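PDB 7BZV: 2-aminomuconic 6-semialdehyde dehydrogenase from Pseudomonas sp., which probably oxidises 2-aminomuconic 6-semialdehyde with NAD+ in the breakdown of 2-aminophenol, working as a tetrameric aldehyde dehydrogenase. Local coordinates for residues B[46-51]-B[202-207]; B[70-75]-B[187-192]; B[82-87]-B[93-98]; B[108-113]-B[166-171]; B[218-223]-B[240-245]. All coordinates share one frame; numbering follows the deposited sequence.

Contact 1: residues B[46-51]-B[202-207]; sequences VKAGHR and VFNLVH
Ala48 and Gly49 of helix 39-52 lie against Asn204 of strand 203-205. The strand pairs in parallel with strand 173-177 in the Rossmann-like NAD-binding fold of aldehyde dehydrogenases, and the helix packs beside it.

The van der Waals part is slight. Ala48 turns its CB toward the strand, and this methyl stands 4.4 Å from Asn204 OD1. Gly49 brings only backbone. Its CA is 5.6 Å from Val202 CA, the shortest CA-to-CA distance between the two segments. Ala45, one turn earlier on the helix, also touches Asn204.

The polar part belongs almost wholly to Asn204, whose amide is buried. No hydrogen bond crosses to 46-51. Instead OD1 accepts from Asp10 N, and ND2 binds Gly201 O, with a weak bond to Val174 O. These partners hold the amide at both ends and should fix its rotation. Its CG stands opposite the backbone carbonyl carbon (chi1 -59°), which carries the group out toward the helix.

Backbone bonds keep each side regular. Asn204 is bonded to Val174 and Val176 along the sheet. In the helix, His50 N binds Val46 O. Across the contact, Asn204 ND2 stays 4.2 Å from Gly49 N.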
# COMPACT_ATOMS: atom_id res chain seq x y z
N VAL B 46 33.99 12.59 -1.77
CA VAL B 46 33.39 11.33 -1.33
C VAL B 46 33.68 11.10 0.15
O VAL B 46 32.83 10.61 0.92
CB VAL B 46 33.88 10.16 -2.21
CG1 VAL B 46 33.44 8.83 -1.59
CG2 VAL B 46 33.33 10.27 -3.67
N LYS B 47 34.90 11.43 0.57
CA LYS B 47 35.28 11.20 1.95
C LYS B 47 34.57 12.16 2.87
O LYS B 47 34.12 11.77 3.95
CB LYS B 47 36.81 11.29 2.07
CG LYS B 47 37.53 10.16 1.28
CD LYS B 47 37.06 8.73 1.69
CE LYS B 47 36.70 8.61 3.20
NZ LYS B 47 35.83 7.41 3.53
N ALA B 48 34.42 13.43 2.45
CA ALA B 48 33.60 14.36 3.21
C ALA B 48 32.15 13.87 3.34
O ALA B 48 31.51 14.09 4.38
CB ALA B 48 33.64 15.74 2.57
N GLY B 49 31.59 13.22 2.32
CA GLY B 49 30.22 12.74 2.44
C GLY B 49 30.10 11.63 3.47
O GLY B 49 29.23 11.66 4.34
N HIS B 50 31.00 10.64 3.39
CA HIS B 50 31.00 9.57 4.38
C HIS B 50 31.22 10.12 5.78
O HIS B 50 30.63 9.62 6.75
CB HIS B 50 32.06 8.52 4.01
CG HIS B 50 31.63 7.60 2.91
ND1 HIS B 50 30.57 6.74 3.04
CD2 HIS B 50 32.08 7.46 1.63
CE1 HIS B 50 30.39 6.08 1.91
NE2 HIS B 50 31.28 6.52 1.03
N ARG B 51 32.05 11.15 5.92
CA ARG B 51 32.26 11.72 7.24
C ARG B 51 31.01 12.45 7.71
O ARG B 51 30.66 12.39 8.90
CB ARG B 51 33.47 12.66 7.22
CG ARG B 51 33.68 13.51 8.48
CD ARG B 51 34.68 14.67 8.23
NE ARG B 51 35.82 14.21 7.43
CZ ARG B 51 36.37 14.89 6.43
NH1 ARG B 51 35.93 16.10 6.10
NH2 ARG B 51 37.38 14.36 5.77
N VAL B 202 27.42 17.16 3.31
CA VAL B 202 26.16 16.57 2.86
C VAL B 202 25.95 16.82 1.38
O VAL B 202 25.58 15.91 0.62
CB VAL B 202 24.97 17.09 3.68
CG1 VAL B 202 23.63 16.56 3.07
CG2 VAL B 202 25.14 16.68 5.11
N PHE B 203 26.15 18.06 0.93
CA PHE B 203 25.99 18.42 -0.48
C PHE B 203 27.33 18.91 -1.03
O PHE B 203 27.81 19.98 -0.64
CB PHE B 203 24.92 19.50 -0.67
CG PHE B 203 24.67 19.85 -2.12
CD1 PHE B 203 25.44 20.81 -2.77
CD2 PHE B 203 23.64 19.24 -2.83
CE1 PHE B 203 25.21 21.13 -4.07
CE2 PHE B 203 23.41 19.55 -4.15
CZ PHE B 203 24.18 20.49 -4.78
N ASN B 204 27.90 18.16 -1.96
CA ASN B 204 29.19 18.49 -2.56
C ASN B 204 29.04 18.64 -4.07
O ASN B 204 28.33 17.86 -4.72
CB ASN B 204 30.22 17.41 -2.26
CG ASN B 204 30.44 17.21 -0.79
OD1 ASN B 204 31.06 18.04 -0.12
ND2 ASN B 204 29.90 16.12 -0.27
N LEU B 205 29.71 19.65 -4.61
CA LEU B 205 29.61 20.01 -6.02
C LEU B 205 31.00 19.98 -6.62
O LEU B 205 31.89 20.72 -6.16
CB LEU B 205 28.98 21.40 -6.19
CG LEU B 205 28.99 22.05 -7.59
CD1 LEU B 205 28.09 21.33 -8.52
CD2 LEU B 205 28.57 23.49 -7.45
N VAL B 206 31.20 19.13 -7.62
CA VAL B 206 32.43 19.08 -8.40
C VAL B 206 32.11 19.36 -9.85
O VAL B 206 31.21 18.74 -10.42
CB VAL B 206 33.14 17.72 -8.26
CG1 VAL B 206 33.76 17.61 -6.87
CG2 VAL B 206 32.19 16.58 -8.53
N HIS B 207 32.89 20.24 -10.48
CA HIS B 207 32.69 20.58 -11.88
C HIS B 207 33.64 19.82 -12.81
O HIS B 207 34.73 19.39 -12.42
CB HIS B 207 32.87 22.07 -12.09
CG HIS B 207 31.74 22.90 -11.58
ND1 HIS B 207 30.48 22.85 -12.13
CD2 HIS B 207 31.68 23.81 -10.58
CE1 HIS B 207 29.68 23.69 -11.49
NE2 HIS B 207 30.39 24.29 -10.54

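Contact 2: residues B[70-75]-B[187-192]; sequences RRIANE and TLLAEV
The flat carboxylate of Glu75 takes no part in the meeting with Val192, which is made by the aliphatic stem of the glutamate. No flat group of either segment offers a face or an edge across this contact. The acid group has a partner on its own side of the interface, since Glu75 OE1 forms a salt bridge with Arg78.

Glu75 CG lies 3.5 Å from Val192 CG1 and 3.8 Å from Val192 CG2, so both methyls of the valine touch one methylene. The two side chains slide past each other in opposite directions. Turned away from the backbone N (chi1 174°), CG is set against these methyls, and a bend at chi2 (65°) takes the carboxylate off toward Arg78.

Ile72 completes the patch one turn earlier. Its CG2 is 4.2 Å from Val192 CG1 and 4.5 Å from Leu189 CD1. The segment axes are 10.2 Å apart at closest, with 121° between their directions.

Helix 184-196 is the helix of the beta-alpha-beta crossover between strands 173-177 and 203-205, and helix 62-78 lies against it. Between 70-75 and 187-192 the contact is van der Waals only, and Arg78 probably balances the glutamate charge away from the apolar patch.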
# COMPACT_ATOMS: atom_id res chain seq x y z
N ARG B 70 12.13 21.15 2.84
CA ARG B 70 11.26 22.31 2.68
C ARG B 70 12.03 23.62 2.86
O ARG B 70 11.75 24.60 2.17
CB ARG B 70 10.09 22.20 3.66
CG ARG B 70 9.08 21.16 3.24
CD ARG B 70 8.04 20.81 4.34
NE ARG B 70 7.08 19.80 3.88
CZ ARG B 70 6.25 19.13 4.68
NH1 ARG B 70 6.23 19.35 5.99
NH2 ARG B 70 5.44 18.24 4.16
N ARG B 71 13.01 23.66 3.78
CA ARG B 71 13.81 24.87 3.92
C ARG B 71 14.63 25.13 2.67
O ARG B 71 14.78 26.27 2.24
CB ARG B 71 14.72 24.76 5.15
CG ARG B 71 13.95 24.42 6.41
CD ARG B 71 14.35 25.30 7.55
NE ARG B 71 15.59 24.86 8.18
CZ ARG B 71 16.73 25.53 8.16
NH1 ARG B 71 16.80 26.70 7.53
NH2 ARG B 71 17.80 25.05 8.77
N ILE B 72 15.15 24.06 2.06
CA ILE B 72 15.83 24.19 0.78
C ILE B 72 14.90 24.77 -0.28
O ILE B 72 15.25 25.71 -1.00
CB ILE B 72 16.41 22.84 0.32
CG1 ILE B 72 17.62 22.47 1.18
CG2 ILE B 72 16.74 22.90 -1.18
CD1 ILE B 72 18.02 20.96 1.11
N ALA B 73 13.71 24.18 -0.41
CA ALA B 73 12.77 24.67 -1.41
C ALA B 73 12.39 26.13 -1.15
O ALA B 73 12.27 26.91 -2.09
CB ALA B 73 11.52 23.79 -1.44
N ASN B 74 12.15 26.50 0.11
CA ASN B 74 11.78 27.88 0.41
C ASN B 74 12.89 28.84 0.01
O ASN B 74 12.63 29.92 -0.52
CB ASN B 74 11.45 28.04 1.89
CG ASN B 74 10.10 27.43 2.30
OD1 ASN B 74 9.24 27.14 1.46
ND2 ASN B 74 9.94 27.19 3.59
N GLU B 75 14.16 28.47 0.27
CA GLU B 75 15.26 29.35 -0.10
C GLU B 75 15.42 29.42 -1.61
O GLU B 75 15.67 30.50 -2.15
CB GLU B 75 16.55 28.88 0.58
CG GLU B 75 17.80 29.63 0.16
CD GLU B 75 17.80 31.10 0.55
OE1 GLU B 75 16.78 31.62 1.05
OE2 GLU B 75 18.84 31.75 0.34
N THR B 187 25.58 25.37 -9.03
CA THR B 187 26.34 26.18 -8.09
C THR B 187 25.42 27.00 -7.19
O THR B 187 25.67 27.13 -5.99
CB THR B 187 27.32 27.08 -8.86
OG1 THR B 187 28.09 26.25 -9.74
CG2 THR B 187 28.25 27.81 -7.89
N LEU B 188 24.33 27.56 -7.74
CA LEU B 188 23.37 28.26 -6.88
C LEU B 188 22.72 27.30 -5.89
O LEU B 188 22.46 27.66 -4.73
CB LEU B 188 22.30 28.95 -7.72
CG LEU B 188 22.82 30.06 -8.64
CD1 LEU B 188 21.70 30.67 -9.46
CD2 LEU B 188 23.52 31.15 -7.84
N LEU B 189 22.50 26.07 -6.30
CA LEU B 189 21.93 25.12 -5.35
C LEU B 189 22.87 24.91 -4.16
O LEU B 189 22.43 24.88 -3.01
CB LEU B 189 21.60 23.81 -6.04
CG LEU B 189 20.84 22.80 -5.14
CD1 LEU B 189 19.51 23.34 -4.66
CD2 LEU B 189 20.61 21.46 -5.90
N ALA B 190 24.17 24.80 -4.43
CA ALA B 190 25.13 24.71 -3.32
C ALA B 190 25.07 25.94 -2.42
O ALA B 190 25.14 25.82 -1.19
CB ALA B 190 26.54 24.51 -3.87
N GLU B 191 24.94 27.13 -3.01
CA GLU B 191 24.78 28.32 -2.18
C GLU B 191 23.56 28.19 -1.29
O GLU B 191 23.60 28.55 -0.10
CB GLU B 191 24.67 29.58 -3.06
CG GLU B 191 25.95 29.86 -3.86
CD GLU B 191 25.90 31.17 -4.66
OE1 GLU B 191 24.92 31.94 -4.53
OE2 GLU B 191 26.85 31.45 -5.41
N VAL B 192 22.47 27.63 -1.82
CA VAL B 192 21.27 27.45 -1.02
C VAL B 192 21.51 26.47 0.12
O VAL B 192 21.11 26.71 1.27
CB VAL B 192 20.10 27.00 -1.92
CG1 VAL B 192 18.92 26.51 -1.05
CG2 VAL B 192 19.69 28.11 -2.81

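Contact 3: residues B[82-87]-B[93-98]; sequences DFLDAE and KPLSMA
Leu84 and Ala98 form the tight part of this contact. Leu84 CD2 is modelled 3.3 Å from Ala98 CB, closer than carbon atoms usually come. The chi1 of Leu84, -119°, is also far from a staggered value. The exact fit at this point is therefore doubtful, though the packing of leucine on alanine is clear. The other branch of Leu84 sits more easily. Its CD1 is 4.0 Å from Leu95 CD1, and the two leucine side chains cross at about a right angle. Leu95 is partly exposed, so this is the looser side.

The segments belong to consecutive helices, 80-91 and 95-119, in the NAD-binding half of the aldehyde dehydrogenase fold. A short turn through Lys93 joins them. Pro94 is the N-cap residue of the second helix, and its carbonyl O accepts from both Met97 N and Ala98 N.

Glu87 and Lys93 meet next to the turn through their carbon chains, with Glu87 CG 3.9 Å from Lys93 CD. Their charged ends do not join, as Glu87 OE2 is 5.5 Å from Lys93 NZ. Each buried end is satisfied by outside residues. The Glu87 carboxylate binds Thr185 OG1 and Leu157 N. Lys93 NZ makes a salt bridge with Asp102 and hydrogen bonds with Asn282 OD1 and Asn154 O. The opposite charge nearby probably still favours both ionised forms.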
# COMPACT_ATOMS: atom_id res chain seq x y z
N ASP B 82 17.35 34.53 -9.36
CA ASP B 82 18.74 34.12 -9.53
C ASP B 82 18.83 32.80 -10.29
O ASP B 82 19.63 32.67 -11.24
CB ASP B 82 19.40 33.97 -8.15
CG ASP B 82 19.54 35.29 -7.41
OD1 ASP B 82 19.27 36.35 -8.01
OD2 ASP B 82 19.93 35.26 -6.22
N PHE B 83 18.04 31.81 -9.88
CA PHE B 83 18.06 30.52 -10.57
C PHE B 83 17.62 30.69 -12.01
O PHE B 83 18.24 30.15 -12.93
CB PHE B 83 17.15 29.51 -9.83
CG PHE B 83 17.81 28.88 -8.65
CD1 PHE B 83 18.54 27.72 -8.80
CD2 PHE B 83 17.73 29.45 -7.41
CE1 PHE B 83 19.20 27.16 -7.71
CE2 PHE B 83 18.37 28.90 -6.32
CZ PHE B 83 19.09 27.75 -6.46
N LEU B 84 16.53 31.42 -12.21
CA LEU B 84 16.04 31.68 -13.55
C LEU B 84 17.12 32.31 -14.43
O LEU B 84 17.33 31.90 -15.59
CB LEU B 84 14.84 32.61 -13.48
CG LEU B 84 13.48 32.14 -14.01
CD1 LEU B 84 12.58 33.41 -14.04
CD2 LEU B 84 13.59 31.49 -15.36
N ASP B 85 17.80 33.34 -13.91
CA ASP B 85 18.81 34.07 -14.69
C ASP B 85 19.94 33.14 -15.08
O ASP B 85 20.35 33.09 -16.25
CB ASP B 85 19.35 35.26 -13.88
CG ASP B 85 18.33 36.39 -13.70
OD1 ASP B 85 17.31 36.44 -14.41
OD2 ASP B 85 18.56 37.26 -12.84
N ALA B 86 20.45 32.37 -14.11
CA ALA B 86 21.57 31.48 -14.41
C ALA B 86 21.16 30.41 -15.41
O ALA B 86 21.93 30.09 -16.33
CB ALA B 86 22.09 30.84 -13.13
N GLU B 87 19.98 29.82 -15.23
CA GLU B 87 19.54 28.76 -16.13
C GLU B 87 19.38 29.29 -17.55
O GLU B 87 19.80 28.64 -18.53
CB GLU B 87 18.24 28.14 -15.62
CG GLU B 87 17.91 26.79 -16.23
CD GLU B 87 18.57 25.66 -15.48
OE1 GLU B 87 19.73 25.83 -15.02
OE2 GLU B 87 17.91 24.59 -15.32
N LYS B 93 17.39 29.01 -22.82
CA LYS B 93 15.98 28.69 -22.64
C LYS B 93 15.14 29.95 -22.73
O LYS B 93 15.45 30.94 -22.05
CB LYS B 93 15.73 28.07 -21.27
CG LYS B 93 16.01 26.59 -21.15
CD LYS B 93 16.13 26.20 -19.69
CE LYS B 93 16.58 24.72 -19.57
NZ LYS B 93 15.54 23.82 -20.18
N PRO B 94 14.02 29.92 -23.45
CA PRO B 94 13.07 31.04 -23.36
C PRO B 94 12.52 31.17 -21.95
O PRO B 94 12.34 30.19 -21.22
CB PRO B 94 11.97 30.67 -24.35
CG PRO B 94 12.55 29.58 -25.23
CD PRO B 94 13.59 28.87 -24.40
N LEU B 95 12.24 32.42 -21.58
CA LEU B 95 11.60 32.71 -20.31
C LEU B 95 10.33 31.88 -20.14
O LEU B 95 10.06 31.36 -19.05
CB LEU B 95 11.28 34.20 -20.20
CG LEU B 95 10.53 34.68 -18.97
CD1 LEU B 95 11.42 34.52 -17.73
CD2 LEU B 95 10.08 36.15 -19.12
N SER B 96 9.57 31.72 -21.23
CA SER B 96 8.33 30.95 -21.19
C SER B 96 8.57 29.51 -20.75
O SER B 96 7.66 28.86 -20.23
CB SER B 96 7.68 30.95 -22.57
OG SER B 96 8.60 30.43 -23.52
N MET B 97 9.75 28.98 -21.00
CA MET B 97 10.11 27.63 -20.57
C MET B 97 10.66 27.63 -19.16
O MET B 97 10.19 26.88 -18.30
CB MET B 97 11.12 27.05 -21.55
CG MET B 97 11.66 25.64 -21.19
SD MET B 97 10.43 24.55 -21.89
CE MET B 97 10.85 22.84 -21.37
N ALA B 98 11.68 28.45 -18.92
CA ALA B 98 12.42 28.40 -17.66
C ALA B 98 11.54 28.82 -16.49
O ALA B 98 11.61 28.22 -15.41
CB ALA B 98 13.68 29.25 -17.78

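Contact 4: residues B[108-113]-B[166-171]; sequences ANFRNF and PALACG
Phe113 and Pro166 make a buried, apolar helix-to-helix contact, with Phe110 and Leu168 beside them. It joins helix 95-119 to helix 156-169 in the NAD-binding domain of the aldehyde dehydrogenase fold.

The main interaction is a CH-pi contact. Pro166 CB lies 4.0 Å from the centroid of the Phe113 ring and only 10° off the ring normal. The proline ring reaches on over the same face, and its CD is 3.9 Å from Phe113 CD2. Phe113 points its CB toward the other helix, and with CG anti to the carbonyl carbon (chi1 -78°) the ring presents a face to Pro166. Helix 468-474 packs on this pair through Ser471, which touches both Phe113 and Pro166.

Phe110 is met differently. Leu168 CD1 comes to the edge of its ring, near the ring plane, at 4.4 Å from CE1. Ile72, Leu69 and Met76 of helix 62-78 also touch Phe110, which thus sits among three helices.

Helix 156-169 is kinked at Pro166, whose N has no hydrogen bond to the turn before. The helix ends in a Schellman motif at Gly171, which has positive phi. There Gly171 N binds Leu168 O at 2.9 Å.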
# COMPACT_ATOMS: atom_id res chain seq x y z
N ALA B 108 9.74 22.22 -6.91
CA ALA B 108 8.70 21.29 -6.49
C ALA B 108 9.27 19.92 -6.19
O ALA B 108 8.69 19.17 -5.38
CB ALA B 108 7.63 21.15 -7.57
N ASN B 109 10.37 19.54 -6.84
CA ASN B 109 10.98 18.26 -6.50
C ASN B 109 11.26 18.16 -5.01
O ASN B 109 11.03 17.11 -4.39
CB ASN B 109 12.27 18.03 -7.29
CG ASN B 109 11.98 17.64 -8.74
OD1 ASN B 109 10.96 17.06 -9.02
ND2 ASN B 109 12.88 17.98 -9.65
N PHE B 110 11.78 19.22 -4.42
CA PHE B 110 12.09 19.14 -3.00
C PHE B 110 10.83 19.07 -2.15
O PHE B 110 10.78 18.33 -1.17
CB PHE B 110 12.94 20.32 -2.62
CG PHE B 110 14.38 20.16 -2.96
CD1 PHE B 110 15.20 19.33 -2.20
CD2 PHE B 110 14.94 20.86 -4.02
CE1 PHE B 110 16.54 19.20 -2.49
CE2 PHE B 110 16.30 20.75 -4.30
CZ PHE B 110 17.10 19.92 -3.54
N ARG B 111 9.79 19.83 -2.53
CA ARG B 111 8.54 19.78 -1.75
C ARG B 111 7.84 18.44 -1.90
O ARG B 111 7.29 17.90 -0.93
CB ARG B 111 7.60 20.91 -2.17
CG ARG B 111 8.13 22.24 -1.76
CD ARG B 111 7.24 23.45 -2.07
NE ARG B 111 7.85 24.62 -1.48
CZ ARG B 111 7.84 25.85 -2.03
NH1 ARG B 111 7.24 26.08 -3.18
NH2 ARG B 111 8.43 26.84 -1.39
N ASN B 112 7.80 17.90 -3.12
CA ASN B 112 7.12 16.63 -3.32
C ASN B 112 7.79 15.50 -2.52
O ASN B 112 7.11 14.64 -1.97
CB ASN B 112 7.12 16.27 -4.81
CG ASN B 112 6.22 17.20 -5.68
OD1 ASN B 112 6.16 17.05 -6.90
ND2 ASN B 112 5.55 18.16 -5.05
N PHE B 113 9.11 15.39 -2.59
CA PHE B 113 9.77 14.33 -1.82
C PHE B 113 9.73 14.59 -0.33
O PHE B 113 9.79 13.64 0.45
CB PHE B 113 11.21 14.09 -2.33
CG PHE B 113 11.22 13.29 -3.59
CD1 PHE B 113 10.83 11.97 -3.56
CD2 PHE B 113 11.48 13.88 -4.82
CE1 PHE B 113 10.73 11.22 -4.71
CE2 PHE B 113 11.39 13.13 -6.00
CZ PHE B 113 11.01 11.80 -5.93
N PRO B 166 15.33 13.22 -3.53
CA PRO B 166 15.16 11.92 -2.87
C PRO B 166 16.45 11.41 -2.22
O PRO B 166 16.38 10.72 -1.20
CB PRO B 166 14.67 10.99 -3.99
CG PRO B 166 15.24 11.62 -5.27
CD PRO B 166 15.27 13.12 -5.00
N ALA B 167 17.61 11.69 -2.81
CA ALA B 167 18.86 11.20 -2.21
C ALA B 167 19.03 11.78 -0.80
O ALA B 167 19.33 11.05 0.15
CB ALA B 167 20.05 11.56 -3.09
N LEU B 168 18.78 13.09 -0.65
CA LEU B 168 18.85 13.72 0.67
C LEU B 168 17.69 13.28 1.56
O LEU B 168 17.85 13.15 2.78
CB LEU B 168 18.83 15.24 0.54
CG LEU B 168 20.00 15.95 -0.17
CD1 LEU B 168 19.90 17.45 -0.16
CD2 LEU B 168 21.31 15.50 0.49
N ALA B 169 16.51 13.06 0.98
CA ALA B 169 15.39 12.55 1.78
C ALA B 169 15.76 11.26 2.51
O ALA B 169 15.31 11.02 3.64
CB ALA B 169 14.19 12.29 0.87
N CYS B 170 16.50 10.40 1.82
CA CYS B 170 16.93 9.09 2.33
C CYS B 170 18.16 9.19 3.21
O CYS B 170 18.66 8.16 3.71
CB CYS B 170 17.18 8.17 1.15
SG CYS B 170 15.67 7.66 0.34
N GLY B 171 18.65 10.40 3.45
CA GLY B 171 19.74 10.62 4.40
C GLY B 171 21.11 10.42 3.81
O GLY B 171 22.09 10.31 4.56

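Contact 5: residues B[218-223]-B[240-245]; sequences ISQHPD and MRAAAE
Ser219 OG is held by carbonyl groups of its own helix while lying 4.0 Å from Ala242 CB. It is hydrogen-bonded to Glu216 O and weakly to Gly215 O. The hydroxyl takes the crowded position between backbone N and carbonyl carbon (chi1 66°), which turns it back to the preceding turn.

Ala242 is the centre of the contact. Its CB points toward 218-223 and touches three groups. Ser219 O is nearest at 3.7 Å, then Ser219 OG. Gln220 CG, of an exposed residue, is 4.0 Å from Ala242 CB. No hydrogen bond crosses between the segments. Ser219 O is 4.2 Å from Ala243 N.

Beyond helix 214-220 the chain changes direction. Asp223 N donates to His221 ND1 at 3.0 Å, with an angle of 159° at the hydrogen. The donor lies 4° out of the imidazole plane, so the bond meets the ring at its edge.

A third subunit packs close by. Asp223 pairs with Arg414 of that subunit, and Arg241 with Glu245 of that subunit. The contact thus borders an interface of the tetramer, whose assembly is required for NAD+ binding. The arrangement is that of successive helices, one before and one after strand 226-230 in sequence, the second being the crossover helix to the parallel strand 250-253, as in the Rossmann-like NAD-binding domain of aldehyde dehydrogenases.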
# COMPACT_ATOMS: atom_id res chain seq x y z
N ILE B 218 33.79 10.17 -10.34
CA ILE B 218 32.71 9.77 -9.46
C ILE B 218 32.32 8.33 -9.74
O ILE B 218 32.22 7.51 -8.82
CB ILE B 218 31.50 10.71 -9.60
CG1 ILE B 218 31.79 12.10 -9.06
CG2 ILE B 218 30.32 10.10 -8.90
CD1 ILE B 218 30.69 13.12 -9.44
N SER B 219 32.11 8.00 -11.02
CA SER B 219 31.59 6.68 -11.38
C SER B 219 32.54 5.55 -11.02
O SER B 219 32.08 4.42 -10.77
CB SER B 219 31.26 6.63 -12.88
OG SER B 219 32.43 6.72 -13.67
N GLN B 220 33.85 5.82 -10.97
CA GLN B 220 34.88 4.82 -10.68
C GLN B 220 35.25 4.71 -9.20
O GLN B 220 35.96 3.77 -8.81
CB GLN B 220 36.14 5.14 -11.48
CG GLN B 220 36.06 4.82 -12.97
CD GLN B 220 37.28 5.31 -13.74
OE1 GLN B 220 38.18 5.94 -13.18
NE2 GLN B 220 37.32 5.00 -15.04
N HIS B 221 34.83 5.65 -8.38
CA HIS B 221 35.33 5.71 -7.02
C HIS B 221 34.83 4.51 -6.23
O HIS B 221 33.62 4.24 -6.20
CB HIS B 221 34.89 7.00 -6.37
CG HIS B 221 35.65 7.32 -5.13
ND1 HIS B 221 35.57 6.54 -3.99
CD2 HIS B 221 36.51 8.32 -4.85
CE1 HIS B 221 36.34 7.07 -3.06
NE2 HIS B 221 36.92 8.15 -3.55
N PRO B 222 35.72 3.76 -5.57
CA PRO B 222 35.26 2.52 -4.92
C PRO B 222 34.33 2.77 -3.74
O PRO B 222 33.67 1.82 -3.30
CB PRO B 222 36.57 1.84 -4.49
CG PRO B 222 37.58 2.97 -4.35
CD PRO B 222 37.14 4.08 -5.31
N ASP B 223 34.30 3.99 -3.20
CA ASP B 223 33.51 4.34 -2.02
C ASP B 223 32.22 5.08 -2.35
O ASP B 223 31.50 5.50 -1.43
CB ASP B 223 34.34 5.18 -1.04
CG ASP B 223 35.57 4.45 -0.52
OD1 ASP B 223 35.53 3.19 -0.49
OD2 ASP B 223 36.56 5.12 -0.14
N MET B 240 27.84 2.05 -16.22
CA MET B 240 27.46 0.77 -15.64
C MET B 240 28.67 -0.16 -15.56
O MET B 240 28.81 -0.92 -14.59
CB MET B 240 26.35 0.12 -16.46
CG MET B 240 25.67 -1.09 -15.79
SD MET B 240 24.19 -1.55 -16.74
CE MET B 240 23.69 -3.05 -15.89
N ARG B 241 29.53 -0.14 -16.58
CA ARG B 241 30.76 -0.93 -16.51
C ARG B 241 31.63 -0.50 -15.33
O ARG B 241 32.22 -1.34 -14.63
CB ARG B 241 31.55 -0.82 -17.82
CG ARG B 241 30.95 -1.62 -18.98
CD ARG B 241 31.80 -1.60 -20.28
NE ARG B 241 30.93 -1.92 -21.41
CZ ARG B 241 30.43 -1.03 -22.25
NH1 ARG B 241 30.74 0.25 -22.12
NH2 ARG B 241 29.62 -1.42 -23.22
N ALA B 242 31.74 0.82 -15.09
CA ALA B 242 32.55 1.26 -13.95
C ALA B 242 31.89 0.87 -12.63
O ALA B 242 32.58 0.54 -11.66
CB ALA B 242 32.77 2.77 -13.99
N ALA B 243 30.56 0.89 -12.58
CA ALA B 243 29.84 0.47 -11.38
C ALA B 243 29.99 -1.02 -11.12
O ALA B 243 29.87 -1.45 -9.97
CB ALA B 243 28.36 0.84 -11.50
N ALA B 244 30.28 -1.79 -12.17
CA ALA B 244 30.41 -3.23 -12.03
C ALA B 244 31.49 -3.61 -11.02
O ALA B 244 31.37 -4.64 -10.35
CB ALA B 244 30.74 -3.87 -13.38
N GLU B 245 32.56 -2.81 -10.93
CA GLU B 245 33.68 -3.12 -10.04
C GLU B 245 33.21 -3.41 -8.62
O GLU B 245 33.65 -4.38 -8.00
CB GLU B 245 34.68 -1.95 -10.05
CG GLU B 245 36.01 -2.18 -9.33
CD GLU B 245 36.92 -3.20 -10.01
OE1 GLU B 245 37.48 -4.05 -9.30
OE2 GLU B 245 37.08 -3.16 -11.26

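In the fold
From the N terminus, helix 39-52 opens the widest loop, which contact 1 closes at strand 203-205. Contact 2 is nested inside it and runs from helix 62-78 to helix 184-196. Contacts 3 and 4 lie inside contact 2, one after the other, and share helix 95-119. Contact 5 follows after contact 1 has closed, and no loops cross. Contacts 1 and 2 meet where Phe203 packs on Leu189 and Ala190. Contacts 2 and 4 meet through a probable hydrogen bond of Asn74 OD1 with Arg111 NH2, contacts 2 and 3 through Val192 and Phe83. His50 NE2 and Asp223 O link contacts 1 and 5. Contacts 3 and 5 lie on opposite sides of the chain's centre.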